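Local coordinates for protein (R)-specific enoyl-CoA hydratase (Pseudomonas aeruginosa, PDB 5CPG) that probably catalyses the reversible, (R)-specific hydration of trans-2-enoyl-CoA to (R)-3-hydroxyacyl-CoA, at residues Pro110-Thr118 with Asp130-Glu139. Residues are numbered along the deposited sequence; the frame is centred on the assembly and turned at random.
Sequences PKNRVRMAT and DGEAEIMAPE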
ATOM      1  N   PRO A 110     -14.004   5.546 -21.420  1.00 12.74           N
ATOM      2  CA  PRO A 110     -14.020   6.987 -21.703  1.00 13.81           C
ATOM      3  C   PRO A 110     -13.198   7.793 -20.700  1.00 16.08           C
ATOM      4  O   PRO A 110     -12.872   7.301 -19.620  1.00 15.16           O
ATOM      5  CB  PRO A 110     -15.503   7.351 -21.602  1.00 10.69           C
ATOM      6  CG  PRO A 110     -16.225   6.042 -21.951  1.00 12.36           C
ATOM      7  CD  PRO A 110     -15.360   4.967 -21.350  1.00 12.54           C
ATOM      8  N   LYS A 111     -12.902   9.025 -21.069  1.00 14.63           N
ATOM      9  CA  LYS A 111     -12.062   9.947 -20.294  1.00 17.54           C
ATOM     10  C   LYS A 111     -10.647   9.415 -20.053  1.00 17.95           C
ATOM     11  O   LYS A 111     -10.064   9.660 -18.984  1.00 16.22           O
ATOM     12  CB  LYS A 111     -12.698  10.274 -18.959  1.00 14.65           C
ATOM     13  CG  LYS A 111     -14.090  10.872 -19.070  1.00 27.07           C
ATOM     14  CD  LYS A 111     -14.758  10.921 -17.686  1.00 26.09           C
ATOM     15  CE  LYS A 111     -16.270  11.144 -17.794  1.00 43.70           C
ATOM     16  NZ  LYS A 111     -16.977  10.765 -16.534  1.00 49.17           N
ATOM     17  N   ASN A 112     -10.116   8.705 -21.038  1.00 14.57           N
ATOM     18  CA  ASN A 112      -8.756   8.181 -20.989  1.00 15.43           C
ATOM     19  C   ASN A 112      -8.553   7.143 -19.893  1.00 17.31           C
ATOM     20  O   ASN A 112      -7.425   6.894 -19.456  1.00 16.62           O
ATOM     21  CB  ASN A 112      -7.741   9.316 -20.796  1.00 16.88           C
ATOM     22  CG  ASN A 112      -7.345   9.957 -22.080  1.00 29.65           C
ATOM     23  OD1 ASN A 112      -7.767   9.527 -23.153  1.00 25.35           O
ATOM     24  ND2 ASN A 112      -6.511  10.986 -21.993  1.00 37.27           N
ATOM     25  N   ARG A 113      -9.633   6.497 -19.495  1.00 13.53           N
ATOM     26  CA  ARG A 113      -9.574   5.597 -18.364  1.00 13.54           C
ATOM     27  C   ARG A 113      -9.268   4.189 -18.799  1.00 21.20           C
ATOM     28  O   ARG A 113      -9.594   3.778 -19.923  1.00 12.46           O
ATOM     29  CB  ARG A 113     -10.872   5.657 -17.585  1.00 13.42           C
ATOM     30  CG  ARG A 113     -10.959   6.936 -16.737  1.00 12.42           C
ATOM     31  CD  ARG A 113     -12.381   7.238 -16.255  1.00 10.56           C
ATOM     32  NE  ARG A 113     -13.046   6.118 -15.606  1.00 16.88           N
ATOM     33  CZ  ARG A 113     -14.038   5.404 -16.161  1.00 15.62           C
ATOM     34  NH1 ARG A 113     -14.616   4.400 -15.495  1.00 11.31           N
ATOM     35  NH2 ARG A 113     -14.456   5.687 -17.394  1.00 17.30           N
ATOM     36  N   VAL A 114      -8.598   3.459 -17.907  1.00 10.34           N
ATOM     37  CA  VAL A 114      -8.176   2.089 -18.194  1.00  9.04           C
ATOM     38  C   VAL A 114      -8.438   1.231 -16.982  1.00 11.28           C
ATOM     39  O   VAL A 114      -8.273   1.697 -15.850  1.00  8.79           O
ATOM     40  CB  VAL A 114      -6.690   2.048 -18.577  1.00 12.45           C
ATOM     41  CG1 VAL A 114      -6.184   0.627 -18.762  1.00 12.48           C
ATOM     42  CG2 VAL A 114      -6.422   2.843 -19.850  1.00 13.78           C
ATOM     43  N   ARG A 115      -8.962   0.020 -17.204  1.00  6.22           N
ATOM     44  CA  ARG A 115      -9.057  -0.994 -16.173  1.00  8.83           C
ATOM     45  C   ARG A 115      -7.902  -1.976 -16.377  1.00 12.29           C
ATOM     46  O   ARG A 115      -7.712  -2.490 -17.472  1.00 10.40           O
ATOM     47  CB  ARG A 115     -10.432  -1.698 -16.234  1.00 15.23           C
ATOM     48  CG  ARG A 115     -10.599  -2.838 -15.283  1.00 17.10           C
ATOM     49  CD  ARG A 115     -12.044  -3.332 -15.165  1.00 32.05           C
ATOM     50  NE  ARG A 115     -12.858  -2.322 -14.501  1.00 53.64           N
ATOM     51  CZ  ARG A 115     -13.800  -1.604 -15.104  1.00 56.33           C
ATOM     52  NH1 ARG A 115     -14.478  -0.697 -14.409  1.00 51.52           N
ATOM     53  NH2 ARG A 115     -14.071  -1.806 -16.392  1.00 50.46           N
ATOM     54  N   MET A 116      -7.094  -2.173 -15.335  1.00  7.95           N
ATOM     55  CA  MET A 116      -5.833  -2.903 -15.420  1.00 10.39           C
ATOM     56  C   MET A 116      -5.916  -4.056 -14.471  1.00 12.40           C
ATOM     57  O   MET A 116      -6.260  -3.859 -13.283  1.00 11.17           O
ATOM     58  CB  MET A 116      -4.647  -1.989 -15.048  1.00 11.66           C
ATOM     59  CG  MET A 116      -3.302  -2.617 -15.257  1.00 18.00           C
ATOM     60  SD  MET A 116      -2.700  -2.439 -16.960  1.00 23.14           S
ATOM     61  CE  MET A 116      -2.973  -0.689 -17.126  1.00 16.22           C
ATOM     62  N   ALA A 117      -5.666  -5.276 -14.956  1.00  9.00           N
ATOM     63  CA  ALA A 117      -5.579  -6.390 -14.029  1.00  6.57           C
ATOM     64  C   ALA A 117      -4.239  -6.261 -13.289  1.00  8.82           C
ATOM     65  O   ALA A 117      -3.260  -5.852 -13.900  1.00  8.69           O
ATOM     66  CB  ALA A 117      -5.651  -7.722 -14.758  1.00 16.17           C
ATOM     67  N   THR A 118      -4.209  -6.559 -11.990  1.00  7.18           N
ATOM     68  CA  THR A 118      -2.988  -6.376 -11.196  1.00  8.86           C
ATOM     69  C   THR A 118      -2.775  -7.632 -10.368  1.00  6.80           C
ATOM     70  O   THR A 118      -3.383  -7.805  -9.328  1.00  9.36           O
ATOM     71  CB  THR A 118      -3.066  -5.115 -10.284  1.00  8.67           C
ATOM     72  OG1 THR A 118      -4.175  -5.259  -9.390  1.00  7.19           O
ATOM     73  CG2 THR A 118      -3.291  -3.854 -11.119  1.00  5.27           C
ATOM     74  N   ASP A 130      -4.612 -10.959  -6.083  1.00  6.72           N
ATOM     75  CA  ASP A 130      -5.363 -10.728  -7.292  1.00 11.71           C
ATOM     76  C   ASP A 130      -6.055  -9.387  -7.150  1.00  7.15           C
ATOM     77  O   ASP A 130      -6.358  -8.946  -6.040  1.00 11.02           O
ATOM     78  CB  ASP A 130      -6.398 -11.843  -7.512  1.00 12.77           C
ATOM     79  CG  ASP A 130      -6.977 -11.824  -8.892  1.00 16.41           C
ATOM     80  OD1 ASP A 130      -6.272 -11.399  -9.834  1.00 16.70           O
ATOM     81  OD2 ASP A 130      -8.165 -12.196  -9.031  1.00 18.97           O
ATOM     82  N   GLY A 131      -6.340  -8.747  -8.259  1.00  8.38           N
ATOM     83  CA  GLY A 131      -7.037  -7.474  -8.150  1.00 13.21           C
ATOM     84  C   GLY A 131      -7.082  -6.713  -9.442  1.00 12.96           C
ATOM     85  O   GLY A 131      -6.634  -7.171 -10.484  1.00  9.62           O
ATOM     86  N   GLU A 132      -7.661  -5.516  -9.381  1.00 10.96           N
ATOM     87  CA  GLU A 132      -7.720  -4.689 -10.558  1.00  6.67           C
ATOM     88  C   GLU A 132      -7.611  -3.205 -10.174  1.00  8.86           C
ATOM     89  O   GLU A 132      -7.974  -2.817  -9.061  1.00  8.31           O
ATOM     90  CB  GLU A 132      -9.024  -4.980 -11.338  1.00 16.91           C
ATOM     91  CG  GLU A 132     -10.295  -5.114 -10.466  1.00 22.15           C
ATOM     92  CD  GLU A 132     -10.519  -6.509  -9.783  1.00 33.30           C
ATOM     93  OE1 GLU A 132      -9.986  -7.549 -10.252  1.00 32.63           O
ATOM     94  OE2 GLU A 132     -11.264  -6.560  -8.765  1.00 25.70           O
ATOM     95  N   ALA A 133      -7.033  -2.416 -11.074  1.00  8.38           N
ATOM     96  CA  ALA A 133      -6.873  -0.983 -10.871  1.00  9.67           C
ATOM     97  C   ALA A 133      -7.739  -0.202 -11.855  1.00 12.25           C
ATOM     98  O   ALA A 133      -7.954  -0.653 -12.984  1.00  9.47           O
ATOM     99  CB  ALA A 133      -5.416  -0.591 -11.067  1.00  8.66           C
ATOM    100  N   GLU A 134      -8.199   0.978 -11.455  1.00  7.33           N
ATOM    101  CA  GLU A 134      -8.807   1.903 -12.396  1.00  6.77           C
ATOM    102  C   GLU A 134      -7.864   3.102 -12.417  1.00  7.74           C
ATOM    103  O   GLU A 134      -7.474   3.619 -11.360  1.00  8.83           O
ATOM    104  CB  GLU A 134     -10.236   2.316 -11.981  1.00  6.68           C
ATOM    105  CG  GLU A 134     -10.914   3.283 -13.013  1.00 11.47           C
ATOM    106  CD  GLU A 134     -12.256   3.895 -12.505  1.00 12.86           C
ATOM    107  OE1 GLU A 134     -12.800   3.456 -11.454  1.00 22.58           O
ATOM    108  OE2 GLU A 134     -12.774   4.831 -13.155  1.00 17.35           O
ATOM    109  N   ILE A 135      -7.443   3.485 -13.609  1.00  6.72           N
ATOM    110  CA  ILE A 135      -6.530   4.615 -13.775  1.00  7.04           C
ATOM    111  C   ILE A 135      -7.000   5.531 -14.895  1.00 11.59           C
ATOM    112  O   ILE A 135      -7.803   5.146 -15.736  1.00  9.79           O
ATOM    113  CB  ILE A 135      -5.091   4.117 -14.089  1.00  7.66           C
ATOM    114  CG1 ILE A 135      -5.125   3.309 -15.391  1.00  9.47           C
ATOM    115  CG2 ILE A 135      -4.556   3.288 -12.874  1.00  6.22           C
ATOM    116  CD1 ILE A 135      -3.757   2.784 -15.878  1.00 11.69           C
ATOM    117  N   MET A 136      -6.463   6.750 -14.907  1.00  8.28           N
ATOM    118  CA  MET A 136      -6.510   7.593 -16.098  1.00  8.78           C
ATOM    119  C   MET A 136      -5.136   7.559 -16.729  1.00 12.50           C
ATOM    120  O   MET A 136      -4.139   7.975 -16.126  1.00 10.61           O
ATOM    121  CB  MET A 136      -6.931   9.028 -15.738  1.00  7.84           C
ATOM    122  CG  MET A 136      -7.052   9.922 -16.972  1.00 19.50           C
ATOM    123  SD  MET A 136      -7.763  11.506 -16.515  1.00 28.22           S
ATOM    124  CE  MET A 136      -9.117  10.920 -15.532  1.00 20.67           C
ATOM    125  N   ALA A 137      -5.062   7.027 -17.946  1.00  6.81           N
ATOM    126  CA  ALA A 137      -3.763   6.876 -18.574  1.00  6.86           C
ATOM    127  C   ALA A 137      -3.323   8.223 -19.118  1.00 12.67           C
ATOM    128  O   ALA A 137      -4.159   9.115 -19.312  1.00 18.14           O
ATOM    129  CB  ALA A 137      -3.839   5.813 -19.715  1.00 11.50           C
ATOM    130  N   PRO A 138      -2.021   8.378 -19.375  1.00 11.24           N
ATOM    131  CA  PRO A 138      -1.483   9.658 -19.840  1.00 14.73           C
ATOM    132  C   PRO A 138      -2.013   9.972 -21.231  1.00 19.15           C
ATOM    133  O   PRO A 138      -2.141   9.050 -22.026  1.00 22.09           O
ATOM    134  CB  PRO A 138       0.034   9.422 -19.885  1.00 15.15           C
ATOM    135  CG  PRO A 138       0.278   8.219 -19.055  1.00 19.12           C
ATOM    136  CD  PRO A 138      -0.960   7.377 -19.162  1.00 15.91           C
ATOM    137  N   GLU A 139      -2.337  11.230 -21.491  1.00 23.09           N
ATOM    138  CA  GLU A 139      -2.770  11.656 -22.822  1.00 25.20           C
ATOM    139  C   GLU A 139      -1.585  11.745 -23.781  1.00 27.94           C
ATOM    140  O   GLU A 139      -1.692  11.343 -24.931  1.00 33.45           O
ATOM    141  CB  GLU A 139      -3.492  13.000 -22.744  1.00 30.34           C
ATOM    142  CG  GLU A 139      -3.918  13.575 -24.099  1.00 51.43           C
ATOM    143  CD  GLU A 139      -5.081  12.824 -24.747  1.00 54.62           C
ATOM    144  OE1 GLU A 139      -6.248  13.071 -24.364  1.00 55.28           O
ATOM    145  OE2 GLU A 139      -4.830  12.001 -25.653  1.00 53.21           O
TER
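Val114 and Ile135, like Met116 and Ala133, form antiparallel hydrogen-bonded pairs that join strands 113-118 and 130-136, whose directions differ by 154°; Thr118 N to Gly131 O (2.9 Å) and Ala137 N to Asn112 O (2.8 Å) extend the pairing at its two ends. Arg115 faces Glu134 between them and Arg113 faces Met136 beyond Val114, both as non-hydrogen-bonded pairs. On the face carrying the arginines, Arg113 and Glu134 form a diagonal salt bridge. Arg113 approaches side-on, with NE 2.8 Å and NH1 3.0 Å from the same oxygen, Glu134 OE2, which lies in the guanidinium plane; NE uses the anti lone pair of OE2, while NH1 comes from above the carboxylate plane. A bend at chi3 of Arg113 (51°) turns the NE/NH1 edge of the guanidinium to OE2, and NH2 bonds back to Pro110 O in the type I' turn, which, with the salt bridge, should restrain the group's rotation. Neighbouring Arg115 pairs instead with Glu107. Beyond the strands, Asn112 ND2 reaches Glu139 OE1 (3.2 Å) from above its carboxylate plane. The other face is largely apolar: Val114 CB rests on Ile135 CG1 (3.8 Å), Met116 CE touches Ile135 CD1 (3.8 Å), and Thr118 CG2 meets Ala133 CB, while Thr118 OG1 bonds to Gln85. Ile71 of helix 62-73 packs on Thr118, Ala133 and Ile135. Strands 113-121 and 127-136 form a hairpin between 98-109 and 81-89 in the antiparallel sheet that wraps the long helix of the hotdog fold.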